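Local coordinates for capsular polysaccharide export system protein KpsC (PDB 6MGD) that transfers Kdo through a beta-(2,7) linkage, probably from CMP-Kdo, in building the conserved glycolipid anchor of Gram-negative bacterial capsules, at residues A[161-166]-A[177-182]; A[238-243]-A[258-263]; A[43-48]-A[65-70]. All blocks are in the same frame, centred on the assembly; numbering follows the deposited sequence.

Contact 1. Residues A[161-166]-A[177-182]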
loop_
_atom_site.group_PDB
_atom_site.type_symbol
_atom_site.label_atom_id
_atom_site.label_comp_id
_atom_site.label_asym_id
_atom_site.label_seq_id
_atom_site.Cartn_x
_atom_site.Cartn_y
_atom_site.Cartn_z
ATOM N N GLN A 161 6.475 8.508 -8.013
ATOM C CA GLN A 161 6.599 7.076 -7.807
ATOM C C GLN A 161 7.589 6.494 -8.806
ATOM O O GLN A 161 7.936 7.122 -9.810
ATOM C CB GLN A 161 5.248 6.363 -7.960
ATOM C CG GLN A 161 4.175 6.801 -6.981
ATOM C CD GLN A 161 2.874 6.047 -7.186
ATOM O OE1 GLN A 161 1.789 6.626 -7.120
ATOM N NE2 GLN A 161 2.977 4.745 -7.436
ATOM N N VAL A 162 8.042 5.279 -8.518
ATOM C CA VAL A 162 8.784 4.497 -9.500
ATOM C C VAL A 162 7.778 3.963 -10.510
ATOM O O VAL A 162 6.855 3.226 -10.149
ATOM C CB VAL A 162 9.567 3.361 -8.832
ATOM C CG1 VAL A 162 10.677 2.870 -9.751
ATOM C CG2 VAL A 162 10.129 3.826 -7.500
ATOM N N GLU A 163 7.945 4.345 -11.778
ATOM C CA GLU A 163 6.916 4.082 -12.778
ATOM C C GLU A 163 6.753 2.599 -13.086
ATOM O O GLU A 163 5.688 2.195 -13.561
ATOM C CB GLU A 163 7.223 4.858 -14.057
ATOM C CG GLU A 163 7.090 6.361 -13.888
ATOM C CD GLU A 163 7.525 7.135 -15.115
ATOM O OE1 GLU A 163 8.153 6.533 -16.011
ATOM O OE2 GLU A 163 7.237 8.349 -15.180
ATOM N N SER A 164 7.768 1.782 -12.819
ATOM C CA SER A 164 7.673 0.347 -13.051
ATOM C C SER A 164 6.974 -0.395 -11.914
ATOM O O SER A 164 6.949 -1.631 -11.931
ATOM C CB SER A 164 9.067 -0.242 -13.267
ATOM O OG SER A 164 9.888 -0.035 -12.130
ATOM N N ASP A 165 6.417 0.322 -10.937
ATOM C CA ASP A 165 5.765 -0.324 -9.806
ATOM C C ASP A 165 4.454 -0.973 -10.238
ATOM O O ASP A 165 3.765 -0.498 -11.144
ATOM C CB ASP A 165 5.506 0.676 -8.678
ATOM C CG ASP A 165 5.110 -0.005 -7.373
ATOM O OD1 ASP A 165 4.175 -0.829 -7.386
ATOM O OD2 ASP A 165 5.744 0.277 -6.332
ATOM N N ALA A 166 4.119 -2.082 -9.572
ATOM C CA ALA A 166 2.910 -2.824 -9.919
ATOM C C ALA A 166 1.643 -2.041 -9.592
ATOM O O ALA A 166 0.627 -2.197 -10.279
ATOM C CB ALA A 166 2.903 -4.174 -9.201
ATOM N N THR A 177 2.510 7.703 -15.902
ATOM C CA THR A 177 3.813 8.310 -15.669
ATOM C C THR A 177 3.681 9.471 -14.694
ATOM O O THR A 177 2.587 9.987 -14.451
ATOM C CB THR A 177 4.454 8.805 -16.975
ATOM O OG1 THR A 177 3.608 9.790 -17.582
ATOM C CG2 THR A 177 4.661 7.649 -17.944
ATOM N N ASN A 178 4.819 9.876 -14.128
ATOM C CA ASN A 178 4.827 11.054 -13.268
ATOM C C ASN A 178 4.556 12.317 -14.072
ATOM O O ASN A 178 3.886 13.238 -13.589
ATOM C CB ASN A 178 6.162 11.171 -12.530
ATOM C CG ASN A 178 6.489 9.942 -11.704
ATOM O OD1 ASN A 178 5.848 9.670 -10.688
ATOM N ND2 ASN A 178 7.507 9.202 -12.127
ATOM N N LEU A 179 5.068 12.376 -15.305
ATOM C CA LEU A 179 4.861 13.554 -16.142
ATOM C C LEU A 179 3.387 13.737 -16.477
ATOM O O LEU A 179 2.862 14.854 -16.413
ATOM C CB LEU A 179 5.694 13.446 -17.420
ATOM C CG LEU A 179 7.211 13.301 -17.265
ATOM C CD1 LEU A 179 7.631 11.842 -17.071
ATOM C CD2 LEU A 179 7.930 13.918 -18.456
ATOM N N GLU A 180 2.703 12.647 -16.837
ATOM C CA GLU A 180 1.264 12.721 -17.059
ATOM C C GLU A 180 0.518 13.052 -15.773
ATOM O O GLU A 180 -0.500 13.754 -15.812
ATOM C CB GLU A 180 0.753 11.407 -17.651
ATOM C CG GLU A 180 1.094 11.212 -19.119
ATOM C CD GLU A 180 0.489 12.287 -19.999
ATOM O OE1 GLU A 180 1.244 12.956 -20.736
ATOM O OE2 GLU A 180 -0.747 12.470 -19.944
ATOM N N LEU A 181 1.003 12.561 -14.631
ATOM C CA LEU A 181 0.406 12.943 -13.357
ATOM C C LEU A 181 0.577 14.434 -13.108
ATOM O O LEU A 181 -0.399 15.150 -12.857
ATOM C CB LEU A 181 1.023 12.130 -12.220
ATOM C CG LEU A 181 0.581 12.537 -10.812
ATOM C CD1 LEU A 181 -0.932 12.437 -10.672
ATOM C CD2 LEU A 181 1.280 11.688 -9.759
ATOM N N LEU A 182 1.818 14.924 -13.189
ATOM C CA LEU A 182 2.069 16.348 -13.000
ATOM C C LEU A 182 1.316 17.182 -14.027
ATOM O O LEU A 182 0.823 18.272 -13.712
ATOM C CB LEU A 182 3.568 16.631 -13.069
ATOM C CG LEU A 182 4.365 16.204 -11.836
ATOM C CD1 LEU A 182 5.850 16.460 -12.039
ATOM C CD2 LEU A 182 3.854 16.941 -10.610
#
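Asn178 lays its carboxamide against the backbone of Gln161 and reads both of its polar atoms. Gln161 N gives a nearly straight bond (171° at the hydrogen) to Asn178 OD1 at 3.0 Å, while Asn178 ND2 donates to Gln161 O at 3.1 Å, with that oxygen close to the amide plane. The carboxamide thus pairs with one residue much as a residue of an adjoining antiparallel strand would, and the two bonds together fix its rotation. Asn178 CG stands anti to its own carbonyl carbon (chi1 -57°), which puts it within 3.7 Å of Gln161 O. Glu163 arrives obliquely beside it: its OE2 accepts from Asn178 N at 3.0 Å on the anti side, somewhat out of the carboxylate plane, and Glu163 CG lies 3.4 Å from Asn178 ND2. This is the N-terminal end of helix 178-188, where Thr177 is the N-cap and its OG1 takes the amide of Glu180 at 3.1 Å. The loop that meets this helix start follows strand 155-159 and makes a type I turn from Val162 to Asp165, the latter N-capping helix 166-169. An alanine at Asn178 would probably leave Gln161 N and Gln161 O without these mates, the loop then held to the helix start mainly through Glu163. Gln161 OE1 accepts from the backbone of Thr243.

Contact 2. Residues A[238-243]-A[258-263]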
loop_
_atom_site.group_PDB
_atom_site.type_symbol
_atom_site.label_atom_id
_atom_site.label_comp_id
_atom_site.label_asym_id
_atom_site.label_seq_id
_atom_site.Cartn_x
_atom_site.Cartn_y
_atom_site.Cartn_z
ATOM N N GLU A 238 -3.284 20.360 0.102
ATOM C CA GLU A 238 -3.839 19.139 -0.462
ATOM C C GLU A 238 -2.707 18.283 -1.016
ATOM O O GLU A 238 -1.666 18.800 -1.434
ATOM C CB GLU A 238 -4.859 19.436 -1.573
ATOM C CG GLU A 238 -6.059 20.264 -1.132
ATOM C CD GLU A 238 -6.997 20.594 -2.280
ATOM O OE1 GLU A 238 -6.664 20.269 -3.440
ATOM O OE2 GLU A 238 -8.071 21.180 -2.023
ATOM N N VAL A 239 -2.922 16.968 -1.022
ATOM C CA VAL A 239 -1.956 16.003 -1.538
ATOM C C VAL A 239 -2.563 15.325 -2.762
ATOM O O VAL A 239 -3.647 14.735 -2.678
ATOM C CB VAL A 239 -1.570 14.964 -0.472
ATOM C CG1 VAL A 239 -0.451 14.069 -0.982
ATOM C CG2 VAL A 239 -1.165 15.652 0.818
ATOM N N HIS A 240 -1.870 15.398 -3.896
ATOM C CA HIS A 240 -2.350 14.819 -5.148
ATOM C C HIS A 240 -1.411 13.697 -5.572
ATOM O O HIS A 240 -0.236 13.943 -5.864
ATOM C CB HIS A 240 -2.461 15.882 -6.242
ATOM C CG HIS A 240 -3.536 16.896 -5.990
ATOM N ND1 HIS A 240 -4.315 17.421 -6.998
ATOM C CD2 HIS A 240 -3.957 17.484 -4.844
ATOM C CE1 HIS A 240 -5.172 18.286 -6.483
ATOM N NE2 HIS A 240 -4.977 18.342 -5.179
ATOM N N VAL A 241 -1.935 12.470 -5.614
ATOM C CA VAL A 241 -1.135 11.276 -5.854
ATOM C C VAL A 241 -1.729 10.491 -7.018
ATOM O O VAL A 241 -2.809 10.797 -7.524
ATOM C CB VAL A 241 -1.043 10.377 -4.603
ATOM C CG1 VAL A 241 -0.621 11.190 -3.390
ATOM C CG2 VAL A 241 -2.374 9.684 -4.351
ATOM N N LEU A 242 -0.995 9.460 -7.436
ATOM C CA LEU A 242 -1.505 8.477 -8.384
ATOM C C LEU A 242 -1.983 7.249 -7.614
ATOM O O LEU A 242 -3.181 7.102 -7.354
ATOM C CB LEU A 242 -0.433 8.110 -9.414
ATOM C CG LEU A 242 -0.871 7.346 -10.671
ATOM C CD1 LEU A 242 -1.976 8.091 -11.410
ATOM C CD2 LEU A 242 0.316 7.101 -11.598
ATOM N N THR A 243 -1.054 6.366 -7.228
ATOM C CA THR A 243 -1.376 5.221 -6.381
ATOM C C THR A 243 -0.447 5.127 -5.174
ATOM O O THR A 243 -0.305 4.045 -4.593
ATOM C CB THR A 243 -1.317 3.905 -7.165
ATOM O OG1 THR A 243 0.030 3.660 -7.585
ATOM C CG2 THR A 243 -2.235 3.948 -8.378
ATOM N N THR A 258 -6.276 14.066 -3.205
ATOM C CA THR A 258 -6.904 13.773 -4.486
ATOM C C THR A 258 -6.154 12.626 -5.150
ATOM O O THR A 258 -4.921 12.648 -5.225
ATOM C CB THR A 258 -6.898 15.009 -5.390
ATOM O OG1 THR A 258 -7.703 16.037 -4.800
ATOM C CG2 THR A 258 -7.440 14.675 -6.776
ATOM N N CYS A 259 -6.891 11.625 -5.620
ATOM C CA CYS A 259 -6.303 10.444 -6.238
ATOM C C CYS A 259 -6.518 10.491 -7.744
ATOM O O CYS A 259 -7.645 10.684 -8.209
ATOM C CB CYS A 259 -6.904 9.162 -5.655
ATOM S SG CYS A 259 -6.518 8.885 -3.908
ATOM N N TYR A 260 -5.435 10.323 -8.499
ATOM C CA TYR A 260 -5.510 10.271 -9.952
ATOM C C TYR A 260 -5.488 8.848 -10.491
ATOM O O TYR A 260 -5.668 8.655 -11.698
ATOM C CB TYR A 260 -4.369 11.088 -10.570
ATOM C CG TYR A 260 -4.509 12.580 -10.345
ATOM C CD1 TYR A 260 -4.244 13.143 -9.103
ATOM C CD2 TYR A 260 -4.912 13.424 -11.375
ATOM C CE1 TYR A 260 -4.376 14.500 -8.889
ATOM C CE2 TYR A 260 -5.044 14.787 -11.171
ATOM C CZ TYR A 260 -4.774 15.319 -9.924
ATOM O OH TYR A 260 -4.901 16.672 -9.707
ATOM N N GLY A 261 -5.266 7.860 -9.629
ATOM C CA GLY A 261 -5.417 6.461 -9.973
ATOM C C GLY A 261 -6.441 5.805 -9.068
ATOM O O GLY A 261 -7.416 6.451 -8.671
ATOM N N HIS A 262 -6.234 4.537 -8.717
ATOM C CA HIS A 262 -7.152 3.797 -7.848
ATOM C C HIS A 262 -6.372 3.028 -6.789
ATOM O O HIS A 262 -6.314 1.791 -6.819
ATOM C CB HIS A 262 -8.030 2.846 -8.659
ATOM C CG HIS A 262 -9.072 3.533 -9.484
ATOM N ND1 HIS A 262 -9.540 3.016 -10.674
ATOM C CD2 HIS A 262 -9.747 4.690 -9.286
ATOM C CE1 HIS A 262 -10.451 3.829 -11.176
ATOM N NE2 HIS A 262 -10.595 4.853 -10.354
ATOM N N PRO A 263 -5.770 3.727 -5.827
ATOM C CA PRO A 263 -5.090 3.034 -4.729
ATOM C C PRO A 263 -6.097 2.347 -3.821
ATOM O O PRO A 263 -7.316 2.489 -3.970
ATOM C CB PRO A 263 -4.350 4.156 -3.997
ATOM C CG PRO A 263 -5.142 5.379 -4.303
ATOM C CD PRO A 263 -5.659 5.193 -5.706
#
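The imidazole of His240 has Thr258 on one face and polar partners at two points of its rim. Thr258 CB sits 3.7 Å from the ring centroid and almost exactly on the normal, a CH-pi contact made by two side chains that lie side by side and point the same way. At the rim, His240 ND1 and Tyr260 OH share a hydrogen bond of 2.9 Å, and His240 NE2 donates to Glu238 OE1 at 3.1 Å, in the ring plane and to the anti lone pair of the carboxylate. With both nitrogens engaged, the imidazole can hardly turn about chi2. Glu238 OE2 in turn forms a salt bridge with Lys154. The Tyr260 ring meets the histidine rim to rim, the planes 40° apart, and has Val241 O near its own plane, 3.2 Å from Tyr260 CD1. Its CG is anti to the carbonyl carbon (chi1 -69°), beside the backbone N, and from there the ring brings CE1 within 3.5 Å of His240 CB. All this hangs on a parallel ladder in which Thr258 N, Val241 N and Tyr260 N bond in turn to Val239 O, Thr258 O and Val241 O. The strands are the two arms of a beta-alpha-beta unit, with helix 246-253 between them, in the six-stranded parallel sheet of a Rossmann-like domain, consistent with the GT-B clan. Past the strand ends the chains stay together: Leu242 CD1 packs 3.9 Å from Tyr260 CB, Gly261 N makes a weak bond to Leu242 O, and Pro263 CD lies 3.5 Å from that same oxygen. Leu181, Ser184 and Val185 of helix 178-188 pack on the Tyr260 side chain.

Contact 3. Residues A[43-48]-A[65-70]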
loop_
_atom_site.group_PDB
_atom_site.type_symbol
_atom_site.label_atom_id
_atom_site.label_comp_id
_atom_site.label_asym_id
_atom_site.label_seq_id
_atom_site.Cartn_x
_atom_site.Cartn_y
_atom_site.Cartn_z
ATOM N N LYS A 43 -4.385 -30.815 -3.251
ATOM C CA LYS A 43 -4.446 -29.359 -3.220
ATOM C C LYS A 43 -3.216 -28.840 -2.489
ATOM O O LYS A 43 -2.699 -29.493 -1.578
ATOM C CB LYS A 43 -5.726 -28.855 -2.542
ATOM C CG LYS A 43 -5.885 -29.295 -1.096
ATOM C CD LYS A 43 -7.096 -28.643 -0.446
ATOM C CE LYS A 43 -8.384 -29.042 -1.147
ATOM N NZ LYS A 43 -9.582 -28.458 -0.482
ATOM N N ILE A 44 -2.748 -27.660 -2.905
ATOM C CA ILE A 44 -1.568 -27.038 -2.322
ATOM C C ILE A 44 -1.871 -25.580 -2.007
ATOM O O ILE A 44 -2.762 -24.960 -2.594
ATOM C CB ILE A 44 -0.332 -27.130 -3.245
ATOM C CG1 ILE A 44 -0.541 -26.287 -4.504
ATOM C CG2 ILE A 44 -0.026 -28.578 -3.609
ATOM C CD1 ILE A 44 0.692 -26.169 -5.365
ATOM N N ARG A 45 -1.109 -25.036 -1.062
ATOM C CA ARG A 45 -1.140 -23.616 -0.727
ATOM C C ARG A 45 0.144 -22.990 -1.255
ATOM O O ARG A 45 1.237 -23.299 -0.768
ATOM C CB ARG A 45 -1.273 -23.404 0.779
ATOM C CG ARG A 45 -2.617 -23.798 1.363
ATOM C CD ARG A 45 -2.594 -23.671 2.877
ATOM N NE ARG A 45 -3.933 -23.565 3.449
ATOM C CZ ARG A 45 -4.634 -24.591 3.919
ATOM N NH1 ARG A 45 -5.845 -24.392 4.422
ATOM N NH2 ARG A 45 -4.126 -25.818 3.887
ATOM N N LEU A 46 0.013 -22.117 -2.247
ATOM C CA LEU A 46 1.159 -21.478 -2.881
ATOM C C LEU A 46 1.297 -20.045 -2.379
ATOM O O LEU A 46 0.314 -19.298 -2.342
ATOM C CB LEU A 46 1.016 -21.494 -4.402
ATOM C CG LEU A 46 2.247 -21.053 -5.197
ATOM C CD1 LEU A 46 3.407 -22.008 -4.948
ATOM C CD2 LEU A 46 1.928 -20.959 -6.683
ATOM N N LEU A 47 2.514 -19.672 -1.993
ATOM C CA LEU A 47 2.834 -18.302 -1.612
ATOM C C LEU A 47 3.512 -17.618 -2.792
ATOM O O LEU A 47 4.603 -18.022 -3.209
ATOM C CB LEU A 47 3.732 -18.270 -0.375
ATOM C CG LEU A 47 3.101 -18.793 0.916
ATOM C CD1 LEU A 47 4.092 -18.758 2.072
ATOM C CD2 LEU A 47 1.853 -17.993 1.253
ATOM N N VAL A 48 2.860 -16.596 -3.335
ATOM C CA VAL A 48 3.397 -15.832 -4.452
ATOM C C VAL A 48 3.549 -14.385 -4.008
ATOM O O VAL A 48 2.854 -13.915 -3.100
ATOM C CB VAL A 48 2.506 -15.945 -5.713
ATOM C CG1 VAL A 48 1.315 -15.003 -5.627
ATOM C CG2 VAL A 48 3.314 -15.681 -6.973
ATOM N N GLU A 65 -4.398 -23.091 -4.085
ATOM C CA GLU A 65 -4.788 -21.926 -3.304
ATOM C C GLU A 65 -3.637 -20.928 -3.289
ATOM O O GLU A 65 -2.552 -21.229 -2.779
ATOM C CB GLU A 65 -5.174 -22.336 -1.885
ATOM C CG GLU A 65 -5.732 -21.200 -1.042
ATOM C CD GLU A 65 -6.174 -21.659 0.335
ATOM O OE1 GLU A 65 -5.884 -22.820 0.698
ATOM O OE2 GLU A 65 -6.813 -20.860 1.053
ATOM N N VAL A 66 -3.871 -19.745 -3.846
ATOM C CA VAL A 66 -2.827 -18.745 -4.037
ATOM C C VAL A 66 -2.967 -17.665 -2.973
ATOM O O VAL A 66 -4.049 -17.093 -2.789
ATOM C CB VAL A 66 -2.891 -18.135 -5.447
ATOM C CG1 VAL A 66 -1.912 -16.976 -5.570
ATOM C CG2 VAL A 66 -2.603 -19.199 -6.496
ATOM N N TYR A 67 -1.872 -17.395 -2.269
ATOM C CA TYR A 67 -1.752 -16.244 -1.385
ATOM C C TYR A 67 -0.780 -15.263 -2.022
ATOM O O TYR A 67 0.356 -15.631 -2.342
ATOM C CB TYR A 67 -1.265 -16.657 0.003
ATOM C CG TYR A 67 -2.279 -17.420 0.818
ATOM C CD1 TYR A 67 -2.479 -18.781 0.621
ATOM C CD2 TYR A 67 -3.029 -16.783 1.796
ATOM C CE1 TYR A 67 -3.405 -19.483 1.371
ATOM C CE2 TYR A 67 -3.956 -17.476 2.552
ATOM C CZ TYR A 67 -4.140 -18.825 2.336
ATOM O OH TYR A 67 -5.061 -19.517 3.086
ATOM N N ARG A 68 -1.223 -14.028 -2.217
ATOM C CA ARG A 68 -0.386 -12.980 -2.785
ATOM C C ARG A 68 0.181 -12.133 -1.650
ATOM O O ARG A 68 -0.571 -11.482 -0.919
ATOM C CB ARG A 68 -1.180 -12.133 -3.780
ATOM C CG ARG A 68 -1.552 -12.911 -5.037
ATOM C CD ARG A 68 -2.465 -12.137 -5.971
ATOM N NE ARG A 68 -2.596 -12.809 -7.263
ATOM C CZ ARG A 68 -3.448 -13.799 -7.515
ATOM N NH1 ARG A 68 -3.487 -14.347 -8.720
ATOM N NH2 ARG A 68 -4.261 -14.244 -6.566
ATOM N N LEU A 69 1.501 -12.158 -1.501
ATOM C CA LEU A 69 2.188 -11.499 -0.401
ATOM C C LEU A 69 2.708 -10.130 -0.820
ATOM O O LEU A 69 2.927 -9.850 -2.001
ATOM C CB LEU A 69 3.346 -12.362 0.110
ATOM C CG LEU A 69 2.998 -13.780 0.569
ATOM C CD1 LEU A 69 4.228 -14.490 1.106
ATOM C CD2 LEU A 69 1.900 -13.753 1.616
ATOM N N GLU A 70 2.915 -9.278 0.180
ATOM C CA GLU A 70 3.446 -7.936 -0.012
ATOM C C GLU A 70 3.816 -7.383 1.357
ATOM O O GLU A 70 3.314 -7.847 2.386
ATOM C CB GLU A 70 2.434 -7.025 -0.722
ATOM C CG GLU A 70 2.991 -5.697 -1.216
ATOM C CD GLU A 70 4.302 -5.850 -1.963
ATOM O OE1 GLU A 70 5.370 -5.673 -1.336
ATOM O OE2 GLU A 70 4.266 -6.151 -3.175
#
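Val48 O accepts from Leu69 N at 2.7 Å, and the CA-H of Arg68 also points to it, CA 3.4 Å away. The same ladder runs back through Val48 N to Tyr67 O, Tyr67 N to Leu46 O, Leu46 N to Glu65 O and Glu65 N to Ile44 O. On one face of the sheet Arg45 and Glu65 lie side by side, with Arg45 NE 3.5 Å from Glu65 OE1. That oxygen stands over the face of the guanidinium, so this salt bridge rests on charge alone, with no N-H aimed at it. Further along that face Leu47 CD2 packs 3.6 Å from Tyr67 CB, while Phe4 meets the Tyr67 ring edge-to-face. On the other face Val48 CG1, between the backbone N and the carbonyl carbon (chi1 81°), reaches Arg68 CG at 3.6 Å and Val66 CG1 at 3.8 Å. Val66 CG1 also lies over one face of the Arg68 guanidinium, off towards its rim, and Glu54 pairs with that charge. Leu53 of helix 52-56 packs on all three of these side chains. The strands, 23° apart in direction, are the arms of a beta-alpha-beta crossover at the middle of a mixed sheet, an arrangement consistent with the N-terminal Rossmann-like domain of a GT-B glycosyltransferase.

From the N terminus, contact 3 comes first, closing the crossover from strand 44-49 through helix 52-56 to strand 64-71 within the mixed sheet. After strand 88-92 of the same sheet and two helices, the chain enters the parallel sheet, where contact 1 closes the short excursion between strand 155-159 and helix 178-188. Contact 2 follows, closing the unit around helix 246-253. The three lie in series, so none nests in or crosses another. Contacts 1 and 2 adjoin: the Gln161 side chain reaches the backbone of Thr243, and Leu181 CD1 packs 3.6 Å from Tyr260 CG, tying loop and helix to the sheet. Contact 3 stands apart, its centre about 29 Å from that of contact 2, across the chain's centre.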